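Local coordinates for protein SAV1430 (Staphylococcus aureus subsp. aureus Mu50, PDB 2FFM) that is of unknown function but belongs to the Nfu/NifU N-terminal family and may take part in iron-sulfur cluster assembly as a scaffold-type protein, at residues A[36-39]-A[40-44]. Sequence-based numbering, arbitrary orientation.
Sequences DSQP and AFIND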
# COMPACT_ATOMS: atom_id res chain seq x y z
N ASP A 36 -10.08 -8.69 -9.92
CA ASP A 36 -10.07 -10.02 -9.33
C ASP A 36 -8.76 -10.81 -9.27
O ASP A 36 -8.62 -11.69 -8.43
CB ASP A 36 -11.14 -10.87 -10.02
CG ASP A 36 -10.86 -11.05 -11.49
OD1 ASP A 36 -10.84 -10.05 -12.23
OD2 ASP A 36 -10.64 -12.21 -11.91
N SER A 37 -7.80 -10.51 -10.15
CA SER A 37 -6.54 -11.25 -10.14
C SER A 37 -5.61 -10.87 -8.99
O SER A 37 -4.90 -11.72 -8.45
CB SER A 37 -5.79 -11.08 -11.48
OG SER A 37 -5.40 -9.74 -11.70
N GLN A 38 -5.61 -9.60 -8.60
CA GLN A 38 -4.75 -9.13 -7.52
C GLN A 38 -5.17 -9.67 -6.15
O GLN A 38 -6.26 -10.21 -6.00
CB GLN A 38 -4.78 -7.60 -7.47
CG GLN A 38 -4.48 -6.98 -8.80
CD GLN A 38 -4.77 -5.51 -8.82
OE1 GLN A 38 -5.70 -5.04 -8.15
NE2 GLN A 38 -4.00 -4.76 -9.60
N PRO A 39 -4.28 -9.56 -5.15
CA PRO A 39 -4.65 -10.06 -3.82
C PRO A 39 -5.80 -9.18 -3.28
O PRO A 39 -5.93 -8.02 -3.65
CB PRO A 39 -3.36 -9.87 -3.01
CG PRO A 39 -2.29 -10.01 -4.05
CD PRO A 39 -2.85 -9.22 -5.20
N ALA A 40 -6.63 -9.74 -2.40
CA ALA A 40 -7.76 -9.01 -1.85
C ALA A 40 -7.36 -7.76 -1.07
O ALA A 40 -7.92 -6.69 -1.30
CB ALA A 40 -8.60 -9.91 -0.95
N PHE A 41 -6.41 -7.90 -0.16
CA PHE A 41 -6.02 -6.73 0.62
C PHE A 41 -5.53 -5.63 -0.32
O PHE A 41 -5.73 -4.45 -0.04
CB PHE A 41 -4.98 -7.10 1.70
CG PHE A 41 -3.58 -7.20 1.19
CD1 PHE A 41 -3.10 -8.40 0.68
CD2 PHE A 41 -2.76 -6.09 1.20
CE1 PHE A 41 -1.81 -8.50 0.17
CE2 PHE A 41 -1.46 -6.15 0.70
CZ PHE A 41 -0.98 -7.36 0.18
N ILE A 42 -4.95 -6.03 -1.46
CA ILE A 42 -4.47 -5.06 -2.45
C ILE A 42 -5.60 -4.25 -3.09
O ILE A 42 -5.44 -3.05 -3.35
CB ILE A 42 -3.68 -5.76 -3.57
CG1 ILE A 42 -2.38 -6.35 -3.00
CG2 ILE A 42 -3.40 -4.78 -4.68
CD1 ILE A 42 -1.33 -5.33 -2.58
N ASN A 43 -6.74 -4.89 -3.36
CA ASN A 43 -7.87 -4.17 -3.95
C ASN A 43 -8.53 -3.29 -2.90
O ASN A 43 -9.08 -2.25 -3.21
CB ASN A 43 -8.93 -5.13 -4.51
CG ASN A 43 -8.47 -5.89 -5.72
OD1 ASN A 43 -8.89 -7.03 -5.94
ND2 ASN A 43 -7.60 -5.28 -6.52
N ASP A 44 -8.48 -3.71 -1.64
CA ASP A 44 -9.10 -2.90 -0.62
C ASP A 44 -8.32 -1.63 -0.40
O ASP A 44 -8.91 -0.58 -0.16
CB ASP A 44 -9.25 -3.68 0.69
CG ASP A 44 -10.31 -4.78 0.59
OD1 ASP A 44 -11.13 -4.77 -0.37
OD2 ASP A 44 -10.35 -5.65 1.48
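The start of helix 40-46 is marked by Pro39 at the N-cap position, and the contact is built mainly on that proline's backbone carbonyl and ring meeting the first helical turn. Asn43 N donates to Pro39 O over 3.2 Å; the N-H...O angle of 144° shows a bent bond, although the donor lies in the carbonyl plane. This i to i+4 bond begins the helical series, and Asp44 N continues it to Ala40 O.

The pyrrolidine ring lies alongside Ile42, the two side chains pointing the same way. Pro39 CD is 3.6 Å from Ile42 CG1, and Pro39 CB is almost as near to the same methylene. Ile42 CG1 reaches the ring because it stands beside its own backbone N, anti to the carbonyl carbon (chi1 -67°). The same Pro39 CB also approaches the Phe41 ring obliquely, 3.8 Å from Phe41 CE1, while Ile42 CG1 sits 3.6 Å above the Phe41 ring plane, offset toward the rim. In the antiparallel sheet of this alpha-beta fold, Tyr31 of edge strand 29-31 touches Pro39 and Ile42, and His56 of strand 51-57 touches Ile42 and Phe41, so the buried Ile42 faces the sheet, while Pro39 and Phe41 remain partly exposed. Beside it, the side chains of Gln38 and Asn43 approach at a slant, their amide planes 34° apart.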